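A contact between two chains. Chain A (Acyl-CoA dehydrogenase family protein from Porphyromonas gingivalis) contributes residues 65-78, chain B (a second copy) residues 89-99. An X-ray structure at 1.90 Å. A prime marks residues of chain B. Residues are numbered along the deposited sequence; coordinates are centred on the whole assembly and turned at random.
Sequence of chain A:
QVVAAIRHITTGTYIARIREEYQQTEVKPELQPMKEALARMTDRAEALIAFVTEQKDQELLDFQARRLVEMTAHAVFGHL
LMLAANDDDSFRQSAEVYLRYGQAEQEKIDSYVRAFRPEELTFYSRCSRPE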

ATOM      1  N   ALA A  65     -10.035  17.151  -7.316  1.00 20.86           N
ATOM      2  CA  ALA A  65      -9.129  17.162  -6.145  1.00 21.06           C
ATOM      3  C   ALA A  65      -8.857  15.807  -5.516  1.00 21.43           C
ATOM      4  O   ALA A  65      -7.695  15.431  -5.333  1.00 20.66           O
ATOM      5  CB  ALA A  65      -9.618  18.171  -5.057  1.00 20.48           C
ATOM      6  N   ARG A  66      -9.906  15.070  -5.177  1.00 21.55           N
ATOM      7  CA  ARG A  66      -9.741  13.772  -4.550  1.00 23.64           C
ATOM      8  C   ARG A  66      -8.991  12.791  -5.471  1.00 21.57           C
ATOM      9  O   ARG A  66      -8.168  12.013  -4.996  1.00 20.42           O
ATOM     10  CB  ARG A  66     -11.071  13.194  -4.156  1.00 24.88           C
ATOM     11  CG  ARG A  66     -10.975  11.857  -3.520  1.00 28.51           C
ATOM     12  CD  ARG A  66     -12.341  11.255  -3.303  1.00 32.64           C
ATOM     13  NE  ARG A  66     -13.124  11.954  -2.287  1.00 40.24           N
ATOM     14  CZ  ARG A  66     -14.294  11.501  -1.833  1.00 43.52           C
ATOM     15  NH1 ARG A  66     -14.789  10.358  -2.318  1.00 46.79           N
ATOM     16  NH2 ARG A  66     -14.964  12.169  -0.887  1.00 43.96           N
ATOM     17  N   ARG A  67      -9.253  12.845  -6.780  1.00 20.60           N
ATOM     18  CA  ARG A  67      -8.496  11.998  -7.737  1.00 21.61           C
ATOM     19  C   ARG A  67      -6.998  12.345  -7.800  1.00 20.41           C
ATOM     20  O   ARG A  67      -6.146  11.455  -7.927  1.00 20.50           O
ATOM     21  CB  ARG A  67      -9.113  12.082  -9.134  1.00 21.02           C
ATOM     22  CG  ARG A  67     -10.389  11.328  -9.224  1.00 22.34           C
ATOM     23  CD  ARG A  67     -11.041  11.507 -10.581  1.00 24.56           C
ATOM     24  NE  ARG A  67     -12.357  11.006 -10.432  1.00 28.57           N
ATOM     25  CZ  ARG A  67     -13.471  11.721 -10.234  1.00 25.27           C
ATOM     26  NH1 ARG A  67     -13.531  13.039 -10.252  1.00 25.20           N
ATOM     27  NH2 ARG A  67     -14.559  11.056 -10.055  1.00 26.03           N
ATOM     28  N   LEU A  68      -6.677  13.628  -7.687  1.00 20.54           N
ATOM     29  CA  LEU A  68      -5.274  14.043  -7.669  1.00 20.41           C
ATOM     30  C   LEU A  68      -4.597  13.587  -6.380  1.00 19.41           C
ATOM     31  O   LEU A  68      -3.438  13.186  -6.419  1.00 20.59           O
ATOM     32  CB  LEU A  68      -5.156  15.539  -7.848  1.00 20.41           C
ATOM     33  CG  LEU A  68      -5.664  16.092  -9.195  1.00 20.75           C
ATOM     34  CD1 LEU A  68      -5.478  17.611  -9.205  1.00 21.37           C
ATOM     35  CD2 LEU A  68      -4.969  15.408 -10.395  1.00 21.96           C
ATOM     36  N   VAL A  69      -5.315  13.659  -5.252  1.00 19.36           N
ATOM     37  CA  VAL A  69      -4.839  13.066  -4.003  1.00 19.10           C
ATOM     38  C   VAL A  69      -4.563  11.551  -4.184  1.00 19.26           C
ATOM     39  O   VAL A  69      -3.466  11.067  -3.884  1.00 19.20           O
ATOM     40  CB  VAL A  69      -5.804  13.285  -2.825  1.00 18.43           C
ATOM     41  CG1 VAL A  69      -5.313  12.487  -1.596  1.00 18.53           C
ATOM     42  CG2 VAL A  69      -5.989  14.775  -2.488  1.00 17.29           C
ATOM     43  N   GLU A  70      -5.546  10.812  -4.697  1.00 19.74           N
ATOM     44  CA  GLU A  70      -5.389   9.387  -4.937  1.00 21.07           C
ATOM     45  C   GLU A  70      -4.215   9.053  -5.858  1.00 19.85           C
ATOM     46  O   GLU A  70      -3.456   8.127  -5.588  1.00 19.27           O
ATOM     47  CB  GLU A  70      -6.654   8.809  -5.533  1.00 22.02           C
ATOM     48  CG  GLU A  70      -7.811   8.782  -4.584  1.00 25.25           C
ATOM     49  CD  GLU A  70      -9.051   8.240  -5.294  1.00 28.72           C
ATOM     50  OE1 GLU A  70      -8.929   7.155  -5.963  1.00 34.75           O
ATOM     51  OE2 GLU A  70     -10.104   8.900  -5.183  1.00 36.68           O
HETATM   52  N   MSE A  71      -4.088   9.824  -6.939  1.00 19.78           N
HETATM   53  CA  MSE A  71      -3.023   9.646  -7.908  1.00 20.20           C
HETATM   54  C   MSE A  71      -1.667   9.737  -7.194  1.00 19.80           C
HETATM   55  O   MSE A  71      -0.750   8.927  -7.413  1.00 20.77           O
HETATM   56  CB  MSE A  71      -3.150  10.722  -8.995  1.00 20.45           C
HETATM   57  CG  MSE A  71      -2.223  10.532 -10.158  1.00 22.68           C
HETATM   58 SE   MSE A  71      -2.951   9.089 -11.331  1.00 29.99          SE
HETATM   59  CE  MSE A  71      -1.465   9.136 -12.660  1.00 23.72           C
ATOM     60  N   THR A  72      -1.555  10.713  -6.299  1.00 18.62           N
ATOM     61  CA  THR A  72      -0.363  10.880  -5.504  1.00 18.24           C
ATOM     62  C   THR A  72      -0.149   9.749  -4.496  1.00 18.12           C
ATOM     63  O   THR A  72       0.988   9.269  -4.340  1.00 18.16           O
ATOM     64  CB  THR A  72      -0.378  12.271  -4.782  1.00 18.69           C
ATOM     65  OG1 THR A  72      -0.518  13.320  -5.767  1.00 19.79           O
ATOM     66  CG2 THR A  72       0.917  12.466  -3.996  1.00 18.53           C
ATOM     67  N   ALA A  73      -1.213   9.375  -3.788  1.00 18.17           N
ATOM     68  CA  ALA A  73      -1.199   8.304  -2.797  1.00 18.63           C
ATOM     69  C   ALA A  73      -0.626   7.005  -3.384  1.00 18.75           C
ATOM     70  O   ALA A  73       0.195   6.317  -2.750  1.00 19.43           O
ATOM     71  CB  ALA A  73      -2.626   8.066  -2.229  1.00 19.27           C
ATOM     72  N   HIS A  74      -1.024   6.656  -4.606  1.00 18.68           N
ATOM     73  CA  HIS A  74      -0.508   5.421  -5.220  1.00 18.94           C
ATOM     74  C   HIS A  74       1.021   5.438  -5.323  1.00 19.51           C
ATOM     75  O   HIS A  74       1.695   4.435  -4.999  1.00 19.58           O
ATOM     76  CB  HIS A  74      -1.172   5.140  -6.579  1.00 18.68           C
ATOM     77  CG  HIS A  74      -2.624   4.841  -6.460  1.00 18.24           C
ATOM     78  ND1 HIS A  74      -3.095   3.794  -5.701  1.00 17.81           N
ATOM     79  CD2 HIS A  74      -3.709   5.472  -6.957  1.00 19.99           C
ATOM     80  CE1 HIS A  74      -4.418   3.814  -5.715  1.00 18.91           C
ATOM     81  NE2 HIS A  74      -4.816   4.801  -6.502  1.00 18.20           N
ATOM     82  N   ALA A  75       1.580   6.570  -5.753  1.00 18.99           N
ATOM     83  CA  ALA A  75       3.031   6.721  -5.815  1.00 19.99           C
ATOM     84  C   ALA A  75       3.711   6.698  -4.450  1.00 19.83           C
ATOM     85  O   ALA A  75       4.734   6.036  -4.301  1.00 20.26           O
ATOM     86  CB  ALA A  75       3.412   8.016  -6.580  1.00 20.45           C
ATOM     87  N   VAL A  76       3.171   7.431  -3.472  1.00 19.28           N
ATOM     88  CA  VAL A  76       3.725   7.458  -2.114  1.00 19.47           C
ATOM     89  C   VAL A  76       3.672   6.089  -1.473  1.00 19.13           C
ATOM     90  O   VAL A  76       4.709   5.559  -1.012  1.00 18.59           O
ATOM     91  CB  VAL A  76       3.000   8.481  -1.222  1.00 19.27           C
ATOM     92  CG1 VAL A  76       3.485   8.382   0.270  1.00 19.39           C
ATOM     93  CG2 VAL A  76       3.173   9.926  -1.798  1.00 18.48           C
ATOM     94  N   PHE A  77       2.477   5.499  -1.485  1.00 18.91           N
ATOM     95  CA  PHE A  77       2.247   4.186  -0.864  1.00 19.37           C
ATOM     96  C   PHE A  77       3.225   3.176  -1.439  1.00 19.47           C
ATOM     97  O   PHE A  77       3.818   2.388  -0.699  1.00 20.79           O
ATOM     98  CB  PHE A  77       0.813   3.730  -1.108  1.00 19.51           C
ATOM     99  CG  PHE A  77      -0.236   4.409  -0.233  1.00 18.52           C
ATOM    100  CD1 PHE A  77       0.047   5.498   0.591  1.00 20.21           C
ATOM    101  CD2 PHE A  77      -1.551   3.949  -0.284  1.00 20.23           C
ATOM    102  CE1 PHE A  77      -0.946   6.078   1.376  1.00 19.73           C
ATOM    103  CE2 PHE A  77      -2.550   4.537   0.479  1.00 21.43           C
ATOM    104  CZ  PHE A  77      -2.257   5.606   1.308  1.00 19.60           C
ATOM    105  N   GLY A  78       3.401   3.207  -2.761  1.00 19.18           N
ATOM    106  CA  GLY A  78       4.274   2.255  -3.455  1.00 19.03           C
ATOM    107  C   GLY A  78       5.698   2.341  -2.947  1.00 19.15           C
ATOM    108  O   GLY A  78       6.395   1.321  -2.734  1.00 18.01           O
TER
ATOM    109  N   ASP B  89      -4.330  13.164   6.798  1.00 20.69           N
ATOM    110  CA  ASP B  89      -5.710  12.715   6.600  1.00 22.28           C
ATOM    111  C   ASP B  89      -6.173  12.683   5.139  1.00 22.03           C
ATOM    112  O   ASP B  89      -7.127  11.969   4.827  1.00 21.63           O
ATOM    113  CB  ASP B  89      -6.695  13.544   7.419  1.00 23.20           C
ATOM    114  CG  ASP B  89      -7.994  12.783   7.676  1.00 27.84           C
ATOM    115  OD1 ASP B  89      -7.949  11.635   8.198  1.00 32.39           O
ATOM    116  OD2 ASP B  89      -9.046  13.316   7.299  1.00 34.99           O
ATOM    117  N   SER B  90      -5.504  13.438   4.261  1.00 21.74           N
ATOM    118  CA  SER B  90      -5.739  13.382   2.821  1.00 22.52           C
ATOM    119  C   SER B  90      -5.676  11.945   2.309  1.00 21.58           C
ATOM    120  O   SER B  90      -6.387  11.585   1.360  1.00 21.38           O
ATOM    121  CB  SER B  90      -4.673  14.178   2.021  1.00 22.62           C
ATOM    122  OG  SER B  90      -4.494  15.497   2.518  1.00 24.81           O
ATOM    123  N   PHE B  91      -4.819  11.142   2.929  1.00 20.91           N
ATOM    124  CA  PHE B  91      -4.622   9.765   2.545  1.00 21.51           C
ATOM    125  C   PHE B  91      -5.502   8.708   3.230  1.00 22.01           C
ATOM    126  O   PHE B  91      -5.352   7.521   2.944  1.00 21.45           O
ATOM    127  CB  PHE B  91      -3.141   9.400   2.760  1.00 21.67           C
ATOM    128  CG  PHE B  91      -2.191  10.007   1.749  1.00 21.31           C
ATOM    129  CD1 PHE B  91      -2.639  10.660   0.593  1.00 21.54           C
ATOM    130  CD2 PHE B  91      -0.820   9.887   1.951  1.00 22.28           C
ATOM    131  CE1 PHE B  91      -1.705  11.177  -0.329  1.00 22.19           C
ATOM    132  CE2 PHE B  91       0.098  10.410   1.040  1.00 22.29           C
ATOM    133  CZ  PHE B  91      -0.350  11.055  -0.087  1.00 21.38           C
ATOM    134  N   ARG B  92      -6.407   9.121   4.111  1.00 21.93           N
ATOM    135  CA  ARG B  92      -7.239   8.180   4.833  1.00 22.87           C
ATOM    136  C   ARG B  92      -8.095   7.326   3.925  1.00 22.88           C
ATOM    137  O   ARG B  92      -8.107   6.114   4.046  1.00 21.47           O
ATOM    138  CB  ARG B  92      -8.119   8.939   5.816  1.00 24.45           C
ATOM    139  CG  ARG B  92      -9.044   8.078   6.624  1.00 29.01           C
ATOM    140  CD  ARG B  92      -9.320   8.820   7.924  1.00 38.73           C
ATOM    141  NE  ARG B  92     -10.630   8.541   8.477  1.00 44.25           N
ATOM    142  CZ  ARG B  92     -11.496   9.467   8.893  1.00 45.93           C
ATOM    143  NH1 ARG B  92     -11.219  10.781   8.819  1.00 48.79           N
ATOM    144  NH2 ARG B  92     -12.650   9.071   9.399  1.00 46.96           N
ATOM    145  N   GLN B  93      -8.798   7.957   2.998  1.00 23.35           N
ATOM    146  CA  GLN B  93      -9.656   7.236   2.059  1.00 24.65           C
ATOM    147  C   GLN B  93      -8.858   6.230   1.215  1.00 22.88           C
ATOM    148  O   GLN B  93      -9.272   5.083   1.075  1.00 22.16           O
ATOM    149  CB  GLN B  93     -10.385   8.242   1.158  1.00 25.18           C
ATOM    150  CG  GLN B  93     -11.420   7.663   0.232  1.00 28.25           C
ATOM    151  CD  GLN B  93     -12.342   8.750  -0.360  1.00 31.49           C
ATOM    152  OE1 GLN B  93     -12.978   8.538  -1.405  1.00 44.49           O
ATOM    153  NE2 GLN B  93     -12.430   9.902   0.312  1.00 38.00           N
ATOM    154  N   SER B  94      -7.734   6.658   0.658  1.00 22.60           N
ATOM    155  CA  SER B  94      -6.834   5.775  -0.093  1.00 22.81           C
ATOM    156  C   SER B  94      -6.343   4.611   0.775  1.00 22.17           C
ATOM    157  O   SER B  94      -6.302   3.475   0.319  1.00 22.68           O
ATOM    158  CB  SER B  94      -5.629   6.529  -0.654  1.00 23.32           C
ATOM    159  OG  SER B  94      -6.017   7.478  -1.630  1.00 23.58           O
ATOM    160  N   ALA B  95      -5.950   4.893   2.009  1.00 21.95           N
ATOM    161  CA  ALA B  95      -5.505   3.832   2.904  1.00 21.91           C
ATOM    162  C   ALA B  95      -6.634   2.816   3.135  1.00 22.18           C
ATOM    163  O   ALA B  95      -6.383   1.618   3.162  1.00 21.48           O
ATOM    164  CB  ALA B  95      -5.004   4.383   4.227  1.00 20.29           C
ATOM    165  N   GLU B  96      -7.853   3.307   3.337  1.00 22.69           N
ATOM    166  CA  GLU B  96      -9.039   2.439   3.543  1.00 24.12           C
ATOM    167  C   GLU B  96      -9.288   1.507   2.365  1.00 23.49           C
ATOM    168  O   GLU B  96      -9.617   0.325   2.539  1.00 22.22           O
ATOM    169  CB  GLU B  96     -10.276   3.304   3.779  1.00 24.22           C
ATOM    170  CG  GLU B  96     -10.266   3.940   5.143  1.00 28.62           C
ATOM    171  CD  GLU B  96     -11.449   4.843   5.420  1.00 29.89           C
ATOM    172  OE1 GLU B  96     -12.120   5.328   4.470  1.00 39.20           O
ATOM    173  OE2 GLU B  96     -11.668   5.114   6.611  1.00 37.55           O
ATOM    174  N   VAL B  97      -9.162   2.053   1.155  1.00 23.32           N
ATOM    175  CA  VAL B  97      -9.348   1.255  -0.042  1.00 22.82           C
ATOM    176  C   VAL B  97      -8.274   0.154  -0.139  1.00 22.39           C
ATOM    177  O   VAL B  97      -8.581  -0.996  -0.469  1.00 21.16           O
ATOM    178  CB  VAL B  97      -9.364   2.130  -1.293  1.00 23.00           C
ATOM    179  CG1 VAL B  97      -9.508   1.266  -2.541  1.00 24.25           C
ATOM    180  CG2 VAL B  97     -10.544   3.138  -1.206  1.00 24.02           C
ATOM    181  N   TYR B  98      -7.021   0.509   0.134  1.00 21.40           N
ATOM    182  CA  TYR B  98      -5.936  -0.465   0.129  1.00 21.96           C
ATOM    183  C   TYR B  98      -6.170  -1.565   1.180  1.00 22.00           C
ATOM    184  O   TYR B  98      -5.908  -2.715   0.913  1.00 21.22           O
ATOM    185  CB  TYR B  98      -4.579   0.205   0.383  1.00 21.87           C
ATOM    186  CG  TYR B  98      -3.865   0.669  -0.860  1.00 20.93           C
ATOM    187  CD1 TYR B  98      -4.237   1.820  -1.511  1.00 21.72           C
ATOM    188  CD2 TYR B  98      -2.789  -0.061  -1.366  1.00 23.29           C
ATOM    189  CE1 TYR B  98      -3.566   2.249  -2.661  1.00 22.32           C
ATOM    190  CE2 TYR B  98      -2.107   0.354  -2.486  1.00 23.56           C
ATOM    191  CZ  TYR B  98      -2.497   1.504  -3.140  1.00 22.57           C
ATOM    192  OH  TYR B  98      -1.792   1.878  -4.259  1.00 23.22           O
ATOM    193  N   LEU B  99      -6.699  -1.186   2.337  1.00 23.77           N
ATOM    194  CA  LEU B  99      -7.012  -2.147   3.431  1.00 24.52           C
ATOM    195  C   LEU B  99      -8.081  -3.135   2.977  1.00 23.77           C
ATOM    196  O   LEU B  99      -7.980  -4.336   3.218  1.00 23.33           O
ATOM    197  CB  LEU B  99      -7.466  -1.402   4.701  1.00 24.65           C
ATOM    198  CG  LEU B  99      -8.137  -2.151   5.878  1.00 28.05           C
ATOM    199  CD1 LEU B  99      -7.106  -2.496   6.932  1.00 33.71           C
ATOM    200  CD2 LEU B  99      -9.307  -1.354   6.583  1.00 29.17           C
TER

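Residues 65-78 of chain A are helical throughout, and helix 92-99 of chain B crosses them at 58° between N-to-C directions, the axes approaching to 9.8 Å. The backbones come nearest at two pairs, each of which has one small side chain, Ser94′ or Ala73: the CA atoms of Glu70 and Ser94′ lie 6.2 Å apart, and those of Ala73 and Phe91′ 6.5 Å. Val69, Ala73, Val76 and Phe77, on successive turns of one side of the chain A helix, point toward the partner.

Aromatic packing dominates. Phe77 sits between two rings of chain B, presenting its edge to the face of each: its centroid is 5.5 Å from that of Phe91′ and 5.1 Å from that of Tyr98′, with planes at 79° and 78°. This arrangement suits aromatic rings because the slightly positive C-H rim meets the electron-rich pi face. The contact is tightest where Phe77 CD2 lies 3.5 Å from Tyr98′ CE1, over the tyrosine ring.

Aliphatic groups complete the nonpolar surface around Phe91′. Ala73 CB lies over its face, 4.2 Å from the ring centroid, in a CH-pi contact; the short methyl lets the ring settle close to the helix. Branched Val69 fills space at the ring edge, with CG1 3.9 Å from Phe91′ CD1, while Val76 CG1 reaches Phe91′ CE2 at 4.0 Å. Ser94′ is compact enough to fit against the helix, its OG 3.5 Å from Ala73 CB.

One hydrogen bond joins the stretches: His74 ND1 and Tyr98′ OH are 2.7 Å apart and nearly linear, and either may donate. Tyrosine thus serves twice, offering its face to Phe77 and its hydroxyl to histidine. At the more exposed margin, Arg66 NH1 approaches Gln93′ OE1 to 2.7 Å, but the oxygen lies over the guanidinium face, an angle too poor for a hydrogen bond.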